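Local coordinates for protein DNA alpha-glucosyltransferase (Enterobacteria phage T4, PDB 1XV5) that belongs to the GT-B clan of glycosyltransferases, a phage enzyme built from two parallel-sheet domains with uridine-5'-diphosphate bound between them, at residues Y173-R185 against Q303-C316. Numbering follows the deposited sequence.
Sequences YNFQPPMDIVKVR and QRSLEYTHLELGAC. With UDP (uridine-5'-diphosphate), chain C.
Among the polar contacts, R304 holds N174 side-on: NE and NH1 each lie 3.0 Å from N174 OD1, which lies in the guanidinium plane. The NH1 bond uses a carbonyl lone pair, and E394 forms a salt bridge with the same NH1. The N174 amide also stacks on that of Q303, planes 9° apart, with N174 ND2 3.3 Å from Q303 CD; D143 N is hydrogen-bonded to Q303 OE1. A water bridges N174 OD1, R304 N and S305 OG, whose strongest polar partner is H141. Farther along, Y308 OH donates to P178 O (2.7 Å), approaching from above the carbonyl plane.

Apolar contacts flank this tyrosine at two points: P177 CB lies 3.7 Å from Y308 CE1, and M179 CB meets the ring at its edge. The M179 chain runs extended to SD, then bends at chi3 (95°), bringing CE within 3.7 Å of A315 CB. A315 CB also meets I181 CG2, and V184 CG1 lies 3.6 Å from it, where helices 181-185 and 308-316 cross at -48°.

Y308 N and T309 N donate to UDP O1A and O2A, while the E312 carboxylate accepts both ribose hydroxyls. The helix start thus holds the alpha phosphate, and Y308 probably couples the segment following strand 172-174 to the nucleotide site.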
ATOM      1  N   TYR A 173      11.092   1.199 -14.734  1.00 16.37           N
ATOM      2  CA  TYR A 173      11.211  -0.173 -14.266  1.00 16.16           C
ATOM      3  C   TYR A 173      10.034  -0.557 -13.389  1.00 15.81           C
ATOM      4  O   TYR A 173       9.470   0.278 -12.684  1.00 16.61           O
ATOM      5  CB  TYR A 173      12.493  -0.337 -13.457  1.00 17.66           C
ATOM      6  CG  TYR A 173      13.749  -0.031 -14.232  1.00 20.30           C
ATOM      7  CD1 TYR A 173      14.307  -0.974 -15.093  1.00 22.72           C
ATOM      8  CD2 TYR A 173      14.377   1.207 -14.110  1.00 23.04           C
ATOM      9  CE1 TYR A 173      15.463  -0.693 -15.814  1.00 24.89           C
ATOM     10  CE2 TYR A 173      15.534   1.500 -14.827  1.00 25.48           C
ATOM     11  CZ  TYR A 173      16.070   0.544 -15.676  1.00 25.12           C
ATOM     12  OH  TYR A 173      17.217   0.828 -16.381  1.00 28.68           O
ATOM     13  N   ASN A 174       9.667  -1.829 -13.420  1.00 15.49           N
ATOM     14  CA  ASN A 174       8.574  -2.287 -12.586  1.00 14.78           C
ATOM     15  C   ASN A 174       9.126  -2.569 -11.195  1.00 15.85           C
ATOM     16  O   ASN A 174      10.306  -2.884 -11.040  1.00 16.29           O
ATOM     17  CB  ASN A 174       7.964  -3.563 -13.155  1.00 15.80           C
ATOM     18  CG  ASN A 174       6.796  -4.058 -12.333  1.00 16.64           C
ATOM     19  OD1 ASN A 174       6.932  -4.980 -11.525  1.00 15.95           O
ATOM     20  ND2 ASN A 174       5.639  -3.435 -12.524  1.00 16.59           N
ATOM     21  N   PHE A 175       8.272  -2.448 -10.185  1.00 15.32           N
ATOM     22  CA  PHE A 175       8.672  -2.724  -8.816  1.00 14.45           C
ATOM     23  C   PHE A 175       7.454  -3.184  -8.032  1.00 13.29           C
ATOM     24  O   PHE A 175       6.315  -2.961  -8.452  1.00 15.56           O
ATOM     25  CB  PHE A 175       9.253  -1.467  -8.151  1.00 15.32           C
ATOM     26  CG  PHE A 175       8.213  -0.567  -7.525  1.00 15.40           C
ATOM     27  CD1 PHE A 175       7.973  -0.606  -6.153  1.00 14.43           C
ATOM     28  CD2 PHE A 175       7.471   0.309  -8.309  1.00 14.73           C
ATOM     29  CE1 PHE A 175       7.010   0.219  -5.566  1.00 13.95           C
ATOM     30  CE2 PHE A 175       6.505   1.139  -7.739  1.00 13.88           C
ATOM     31  CZ  PHE A 175       6.274   1.095  -6.361  1.00 14.21           C
ATOM     32  N   GLN A 176       7.707  -3.848  -6.910  1.00 14.19           N
ATOM     33  CA  GLN A 176       6.647  -4.296  -6.014  1.00 14.28           C
ATOM     34  C   GLN A 176       6.946  -3.598  -4.697  1.00 13.15           C
ATOM     35  O   GLN A 176       8.111  -3.433  -4.341  1.00 14.93           O
ATOM     36  CB  GLN A 176       6.716  -5.802  -5.758  1.00 12.69           C
ATOM     37  CG  GLN A 176       6.509  -6.682  -6.959  1.00 14.08           C
ATOM     38  CD  GLN A 176       6.802  -8.132  -6.630  1.00 15.38           C
ATOM     39  OE1 GLN A 176       6.037  -8.793  -5.918  1.00 16.94           O
ATOM     40  NE2 GLN A 176       7.924  -8.630  -7.130  1.00 10.92           N
ATOM     41  N   PRO A 177       5.907  -3.167  -3.965  1.00 14.67           N
ATOM     42  CA  PRO A 177       6.107  -2.494  -2.673  1.00 12.29           C
ATOM     43  C   PRO A 177       6.357  -3.594  -1.631  1.00 13.28           C
ATOM     44  O   PRO A 177       5.425  -4.285  -1.211  1.00 13.25           O
ATOM     45  CB  PRO A 177       4.787  -1.757  -2.467  1.00 13.96           C
ATOM     46  CG  PRO A 177       3.788  -2.671  -3.115  1.00 13.11           C
ATOM     47  CD  PRO A 177       4.489  -3.135  -4.373  1.00 13.69           C
ATOM     48  N   PRO A 178       7.618  -3.762  -1.195  1.00 12.90           N
ATOM     49  CA  PRO A 178       8.000  -4.787  -0.221  1.00 13.49           C
ATOM     50  C   PRO A 178       7.761  -4.496   1.248  1.00 13.66           C
ATOM     51  O   PRO A 178       7.691  -3.348   1.676  1.00 14.67           O
ATOM     52  CB  PRO A 178       9.500  -4.993  -0.490  1.00 13.15           C
ATOM     53  CG  PRO A 178       9.848  -4.022  -1.641  1.00 12.40           C
ATOM     54  CD  PRO A 178       8.794  -2.961  -1.559  1.00 12.33           C
ATOM     55  N   MET A 179       7.660  -5.573   2.017  1.00 15.25           N
ATOM     56  CA  MET A 179       7.476  -5.487   3.456  1.00 15.58           C
ATOM     57  C   MET A 179       8.285  -6.612   4.079  1.00 15.32           C
ATOM     58  O   MET A 179       8.446  -7.668   3.469  1.00 14.02           O
ATOM     59  CB  MET A 179       6.001  -5.666   3.819  1.00 17.14           C
ATOM     60  CG  MET A 179       5.723  -5.612   5.304  1.00 19.41           C
ATOM     61  SD  MET A 179       3.959  -5.686   5.648  1.00 17.74           S
ATOM     62  CE  MET A 179       3.746  -7.453   5.934  1.00 19.09           C
ATOM     63  N   ASP A 180       8.820  -6.383   5.275  1.00 15.67           N
ATOM     64  CA  ASP A 180       9.561  -7.432   5.953  1.00 14.90           C
ATOM     65  C   ASP A 180       8.463  -8.306   6.554  1.00 15.88           C
ATOM     66  O   ASP A 180       7.991  -8.064   7.670  1.00 15.12           O
ATOM     67  CB  ASP A 180      10.438  -6.868   7.071  1.00 15.76           C
ATOM     68  CG  ASP A 180      11.341  -7.923   7.685  1.00 18.31           C
ATOM     69  OD1 ASP A 180      10.980  -9.119   7.627  1.00 17.98           O
ATOM     70  OD2 ASP A 180      12.404  -7.559   8.233  1.00 17.54           O
ATOM     71  N   ILE A 181       8.046  -9.307   5.790  1.00 14.88           N
ATOM     72  CA  ILE A 181       6.989 -10.218   6.202  1.00 13.89           C
ATOM     73  C   ILE A 181       7.401 -11.096   7.384  1.00 16.22           C
ATOM     74  O   ILE A 181       6.579 -11.435   8.238  1.00 16.09           O
ATOM     75  CB  ILE A 181       6.564 -11.076   4.992  1.00 14.08           C
ATOM     76  CG1 ILE A 181       5.811 -10.181   3.999  1.00 13.32           C
ATOM     77  CG2 ILE A 181       5.714 -12.258   5.440  1.00 13.05           C
ATOM     78  CD1 ILE A 181       5.563 -10.801   2.639  1.00 14.41           C
ATOM     79  N   VAL A 182       8.679 -11.450   7.431  1.00 15.81           N
ATOM     80  CA  VAL A 182       9.206 -12.271   8.512  1.00 16.68           C
ATOM     81  C   VAL A 182       9.075 -11.521   9.837  1.00 17.01           C
ATOM     82  O   VAL A 182       8.646 -12.081  10.845  1.00 16.15           O
ATOM     83  CB  VAL A 182      10.697 -12.601   8.273  1.00 17.20           C
ATOM     84  CG1 VAL A 182      11.244 -13.422   9.430  1.00 18.94           C
ATOM     85  CG2 VAL A 182      10.857 -13.350   6.959  1.00 19.51           C
ATOM     86  N   LYS A 183       9.449 -10.244   9.827  1.00 17.65           N
ATOM     87  CA  LYS A 183       9.381  -9.424  11.028  1.00 17.64           C
ATOM     88  C   LYS A 183       7.968  -9.328  11.597  1.00 17.43           C
ATOM     89  O   LYS A 183       7.776  -9.405  12.808  1.00 18.07           O
ATOM     90  CB  LYS A 183       9.925  -8.024  10.741  1.00 20.48           C
ATOM     91  CG  LYS A 183      10.026  -7.147  11.979  1.00 25.15           C
ATOM     92  CD  LYS A 183      10.838  -5.890  11.710  1.00 29.46           C
ATOM     93  CE  LYS A 183      12.248  -6.242  11.257  1.00 32.36           C
ATOM     94  NZ  LYS A 183      12.914  -7.192  12.195  1.00 35.87           N
ATOM     95  N   VAL A 184       6.976  -9.153  10.730  1.00 15.57           N
ATOM     96  CA  VAL A 184       5.597  -9.069  11.190  1.00 13.81           C
ATOM     97  C   VAL A 184       5.176 -10.393  11.817  1.00 13.70           C
ATOM     98  O   VAL A 184       4.550 -10.412  12.877  1.00 14.65           O
ATOM     99  CB  VAL A 184       4.636  -8.710  10.031  1.00 15.50           C
ATOM    100  CG1 VAL A 184       3.189  -8.860  10.480  1.00 15.04           C
ATOM    101  CG2 VAL A 184       4.894  -7.278   9.585  1.00 14.50           C
ATOM    102  N   ARG A 185       5.518 -11.510  11.179  1.00 12.97           N
ATOM    103  CA  ARG A 185       5.146 -12.796  11.760  1.00 13.71           C
ATOM    104  C   ARG A 185       5.803 -13.010  13.117  1.00 13.51           C
ATOM    105  O   ARG A 185       5.164 -13.478  14.059  1.00 13.92           O
ATOM    106  CB  ARG A 185       5.530 -13.966  10.853  1.00 12.82           C
ATOM    107  CG  ARG A 185       5.311 -15.307  11.568  1.00 14.29           C
ATOM    108  CD  ARG A 185       5.453 -16.529  10.678  1.00 14.64           C
ATOM    109  NE  ARG A 185       5.106 -17.738  11.433  1.00 15.75           N
ATOM    110  CZ  ARG A 185       4.778 -18.901  10.880  1.00 17.60           C
ATOM    111  NH1 ARG A 185       4.751 -19.027   9.558  1.00 16.30           N
ATOM    112  NH2 ARG A 185       4.461 -19.937  11.649  1.00 19.19           N
ATOM    113  N   GLN A 303       0.562  -5.877 -12.237  1.00 14.75           N
ATOM    114  CA  GLN A 303       1.664  -6.628 -12.827  1.00 15.18           C
ATOM    115  C   GLN A 303       2.131  -7.662 -11.801  1.00 15.52           C
ATOM    116  O   GLN A 303       1.806  -8.844 -11.927  1.00 16.06           O
ATOM    117  CB  GLN A 303       2.815  -5.691 -13.232  1.00 15.76           C
ATOM    118  CG  GLN A 303       3.848  -6.360 -14.147  1.00 16.92           C
ATOM    119  CD  GLN A 303       4.639  -5.360 -14.979  1.00 18.19           C
ATOM    120  OE1 GLN A 303       4.078  -4.397 -15.503  1.00 19.26           O
ATOM    121  NE2 GLN A 303       5.940  -5.599 -15.125  1.00 16.32           N
ATOM    122  N   ARG A 304       2.868  -7.223 -10.781  1.00 14.88           N
ATOM    123  CA  ARG A 304       3.347  -8.126  -9.726  1.00 14.13           C
ATOM    124  C   ARG A 304       3.034  -7.587  -8.332  1.00 12.72           C
ATOM    125  O   ARG A 304       3.180  -8.293  -7.345  1.00 14.32           O
ATOM    126  CB  ARG A 304       4.875  -8.308  -9.790  1.00 13.62           C
ATOM    127  CG  ARG A 304       5.426  -9.028 -11.013  1.00 13.49           C
ATOM    128  CD  ARG A 304       6.954  -9.139 -10.906  1.00 13.44           C
ATOM    129  NE  ARG A 304       7.590  -7.823 -10.845  1.00 14.96           N
ATOM    130  CZ  ARG A 304       8.841  -7.607 -10.443  1.00 16.88           C
ATOM    131  NH1 ARG A 304       9.330  -6.372 -10.418  1.00 13.42           N
ATOM    132  NH2 ARG A 304       9.603  -8.622 -10.056  1.00 16.29           N
ATOM    133  N   SER A 305       2.595  -6.339  -8.249  1.00 12.22           N
ATOM    134  CA  SER A 305       2.356  -5.727  -6.950  1.00 12.41           C
ATOM    135  C   SER A 305       1.083  -6.018  -6.166  1.00 13.31           C
ATOM    136  O   SER A 305      -0.021  -5.687  -6.607  1.00 12.20           O
ATOM    137  CB  SER A 305       2.485  -4.205  -7.072  1.00 13.48           C
ATOM    138  OG  SER A 305       3.731  -3.834  -7.629  1.00 13.19           O
ATOM    139  N   LEU A 306       1.244  -6.647  -5.005  1.00 12.33           N
ATOM    140  CA  LEU A 306       0.117  -6.847  -4.108  1.00 13.16           C
ATOM    141  C   LEU A 306       0.271  -5.576  -3.281  1.00 12.91           C
ATOM    142  O   LEU A 306       1.288  -4.878  -3.400  1.00 12.85           O
ATOM    143  CB  LEU A 306       0.296  -8.073  -3.207  1.00 12.72           C
ATOM    144  CG  LEU A 306      -0.172  -9.410  -3.783  1.00 11.77           C
ATOM    145  CD1 LEU A 306       0.176 -10.527  -2.807  1.00 12.48           C
ATOM    146  CD2 LEU A 306      -1.684  -9.364  -4.042  1.00 10.50           C
ATOM    147  N   GLU A 307      -0.722  -5.261  -2.465  1.00 13.47           N
ATOM    148  CA  GLU A 307      -0.663  -4.069  -1.629  1.00 12.23           C
ATOM    149  C   GLU A 307      -0.244  -4.453  -0.219  1.00 12.30           C
ATOM    150  O   GLU A 307      -0.235  -5.634   0.135  1.00 12.07           O
ATOM    151  CB  GLU A 307      -2.030  -3.392  -1.605  1.00 13.67           C
ATOM    152  CG  GLU A 307      -2.469  -2.926  -2.972  1.00 12.68           C
ATOM    153  CD  GLU A 307      -3.845  -2.307  -2.960  1.00 15.27           C
ATOM    154  OE1 GLU A 307      -4.843  -3.058  -2.990  1.00 14.38           O
ATOM    155  OE2 GLU A 307      -3.919  -1.065  -2.905  1.00 15.30           O
ATOM    156  N   TYR A 308       0.113  -3.463   0.588  1.00 12.24           N
ATOM    157  CA  TYR A 308       0.530  -3.757   1.949  1.00 12.34           C
ATOM    158  C   TYR A 308      -0.539  -4.471   2.760  1.00 12.22           C
ATOM    159  O   TYR A 308      -0.224  -5.385   3.515  1.00 11.84           O
ATOM    160  CB  TYR A 308       0.992  -2.482   2.654  1.00 12.05           C
ATOM    161  CG  TYR A 308       2.388  -2.097   2.227  1.00 12.71           C
ATOM    162  CD1 TYR A 308       2.621  -0.958   1.461  1.00 11.96           C
ATOM    163  CD2 TYR A 308       3.473  -2.926   2.525  1.00 12.06           C
ATOM    164  CE1 TYR A 308       3.905  -0.657   0.995  1.00 11.88           C
ATOM    165  CE2 TYR A 308       4.751  -2.635   2.063  1.00 11.52           C
ATOM    166  CZ  TYR A 308       4.961  -1.505   1.301  1.00 12.63           C
ATOM    167  OH  TYR A 308       6.228  -1.240   0.828  1.00 15.07           O
ATOM    168  N   THR A 309      -1.802  -4.079   2.606  1.00 13.47           N
ATOM    169  CA  THR A 309      -2.848  -4.758   3.357  1.00 12.90           C
ATOM    170  C   THR A 309      -2.925  -6.230   2.956  1.00 12.12           C
ATOM    171  O   THR A 309      -3.304  -7.067   3.767  1.00 13.63           O
ATOM    172  CB  THR A 309      -4.230  -4.085   3.181  1.00 12.90           C
ATOM    173  OG1 THR A 309      -4.481  -3.838   1.795  1.00 13.48           O
ATOM    174  CG2 THR A 309      -4.276  -2.766   3.955  1.00 13.46           C
ATOM    175  N   HIS A 310      -2.572  -6.548   1.711  1.00 12.48           N
ATOM    176  CA  HIS A 310      -2.567  -7.947   1.263  1.00 13.03           C
ATOM    177  C   HIS A 310      -1.510  -8.692   2.083  1.00 11.72           C
ATOM    178  O   HIS A 310      -1.771  -9.728   2.696  1.00 11.08           O
ATOM    179  CB  HIS A 310      -2.142  -8.068  -0.207  1.00 12.25           C
ATOM    180  CG  HIS A 310      -3.216  -7.749  -1.199  1.00 12.82           C
ATOM    181  ND1 HIS A 310      -3.052  -6.795  -2.179  1.00 10.82           N
ATOM    182  CD2 HIS A 310      -4.423  -8.322  -1.426  1.00 11.61           C
ATOM    183  CE1 HIS A 310      -4.109  -6.798  -2.973  1.00 13.13           C
ATOM    184  NE2 HIS A 310      -4.954  -7.715  -2.538  1.00 11.83           N
ATOM    185  N   LEU A 311      -0.300  -8.149   2.066  1.00 11.14           N
ATOM    186  CA  LEU A 311       0.823  -8.759   2.764  1.00 11.13           C
ATOM    187  C   LEU A 311       0.619  -8.873   4.265  1.00 10.92           C
ATOM    188  O   LEU A 311       1.015  -9.862   4.880  1.00 10.26           O
ATOM    189  CB  LEU A 311       2.102  -7.970   2.471  1.00 11.18           C
ATOM    190  CG  LEU A 311       2.418  -7.722   0.991  1.00 11.10           C
ATOM    191  CD1 LEU A 311       3.780  -7.049   0.882  1.00 10.26           C
ATOM    192  CD2 LEU A 311       2.409  -9.045   0.207  1.00  9.97           C
ATOM    193  N   GLU A 312      -0.006  -7.864   4.855  1.00 10.68           N
ATOM    194  CA  GLU A 312      -0.241  -7.867   6.286  1.00 11.20           C
ATOM    195  C   GLU A 312      -1.141  -9.023   6.723  1.00 11.60           C
ATOM    196  O   GLU A 312      -0.944  -9.591   7.790  1.00 10.33           O
ATOM    197  CB  GLU A 312      -0.814  -6.508   6.707  1.00 12.01           C
ATOM    198  CG  GLU A 312       0.254  -5.413   6.657  1.00 12.65           C
ATOM    199  CD  GLU A 312      -0.295  -3.995   6.702  1.00 15.78           C
ATOM    200  OE1 GLU A 312       0.507  -3.077   6.976  1.00 16.23           O
ATOM    201  OE2 GLU A 312      -1.503  -3.790   6.453  1.00 13.39           O
ATOM    202  N   LEU A 313      -2.114  -9.390   5.896  1.00 12.92           N
ATOM    203  CA  LEU A 313      -2.997 -10.498   6.262  1.00 14.11           C
ATOM    204  C   LEU A 313      -2.226 -11.810   6.392  1.00 14.29           C
ATOM    205  O   LEU A 313      -2.361 -12.533   7.383  1.00 15.36           O
ATOM    206  CB  LEU A 313      -4.119 -10.663   5.231  1.00 14.75           C
ATOM    207  CG  LEU A 313      -5.048  -9.458   5.072  1.00 15.64           C
ATOM    208  CD1 LEU A 313      -6.265  -9.859   4.250  1.00 16.47           C
ATOM    209  CD2 LEU A 313      -5.480  -8.954   6.446  1.00 17.16           C
ATOM    210  N   GLY A 314      -1.414 -12.119   5.391  1.00 15.45           N
ATOM    211  CA  GLY A 314      -0.654 -13.352   5.446  1.00 15.19           C
ATOM    212  C   GLY A 314       0.426 -13.323   6.509  1.00 15.67           C
ATOM    213  O   GLY A 314       0.683 -14.320   7.181  1.00 15.75           O
ATOM    214  N   ALA A 315       1.048 -12.165   6.680  1.00 14.06           N
ATOM    215  CA  ALA A 315       2.124 -12.027   7.648  1.00 14.15           C
ATOM    216  C   ALA A 315       1.726 -12.169   9.113  1.00 13.15           C
ATOM    217  O   ALA A 315       2.503 -12.694   9.908  1.00 12.55           O
ATOM    218  CB  ALA A 315       2.843 -10.698   7.430  1.00 13.69           C
ATOM    219  N   CYS A 316       0.530 -11.717   9.483  1.00 11.86           N
ATOM    220  CA  CYS A 316       0.124 -11.803  10.879  1.00 12.71           C
ATOM    221  C   CYS A 316      -0.562 -13.115  11.261  1.00 12.16           C
ATOM    222  O   CYS A 316      -0.891 -13.328  12.421  1.00 13.39           O
ATOM    223  CB  CYS A 316      -0.758 -10.607  11.264  1.00 13.72           C
ATOM    224  SG  CYS A 316      -2.440 -10.650  10.642  1.00 15.36           S
TER
HETATM  225  N1  UDP C1402      -2.990   1.702   7.161  1.00 14.65           N
HETATM  226  C2  UDP C1402      -2.931   2.032   8.500  1.00 15.39           C
HETATM  227  N3  UDP C1402      -4.046   2.666   8.987  1.00 15.20           N
HETATM  228  C4  UDP C1402      -5.193   2.986   8.284  1.00 15.59           C
HETATM  229  C5  UDP C1402      -5.178   2.599   6.907  1.00 15.10           C
HETATM  230  C6  UDP C1402      -4.101   1.987   6.404  1.00 15.14           C
HETATM  231  O2  UDP C1402      -1.968   1.775   9.202  1.00 17.04           O
HETATM  232  O4  UDP C1402      -6.118   3.557   8.862  1.00 15.42           O
HETATM  233  C1' UDP C1402      -1.818   1.043   6.574  1.00 15.00           C
HETATM  234  C2' UDP C1402      -2.089  -0.335   5.982  1.00 14.74           C
HETATM  235  O2' UDP C1402      -2.112  -1.326   6.988  1.00 16.48           O
HETATM  236  C3' UDP C1402      -0.914  -0.448   5.019  1.00 15.37           C
HETATM  237  C4' UDP C1402      -0.854   0.965   4.441  1.00 15.24           C
HETATM  238  O4' UDP C1402      -1.376   1.828   5.487  1.00 15.06           O
HETATM  239  O3' UDP C1402       0.277  -0.724   5.757  1.00 14.08           O
HETATM  240  C5' UDP C1402      -1.656   1.173   3.171  1.00 11.90           C
HETATM  241  O5' UDP C1402      -0.943   0.643   2.060  1.00 14.32           O
HETATM  242  PA  UDP C1402      -1.638  -0.236   0.926  1.00 13.76           P
HETATM  243  O1A UDP C1402      -0.560  -0.577  -0.026  1.00 13.92           O
HETATM  244  O2A UDP C1402      -2.408  -1.331   1.573  1.00 15.24           O
HETATM  245  O3A UDP C1402      -2.727   0.752   0.205  1.00 14.14           O
HETATM  246  PB  UDP C1402      -2.720   2.366  -0.075  1.00 15.09           P
HETATM  247  O1B UDP C1402      -3.405   2.575  -1.376  1.00 14.27           O
HETATM  248  O2B UDP C1402      -3.245   3.039   1.134  1.00 17.29           O
HETATM  249  O3B UDP C1402      -1.184   2.735  -0.245  1.00 16.48           O
HETATM  250  O   HOH W   1       4.499  -4.905 -10.046  1.00 13.15           O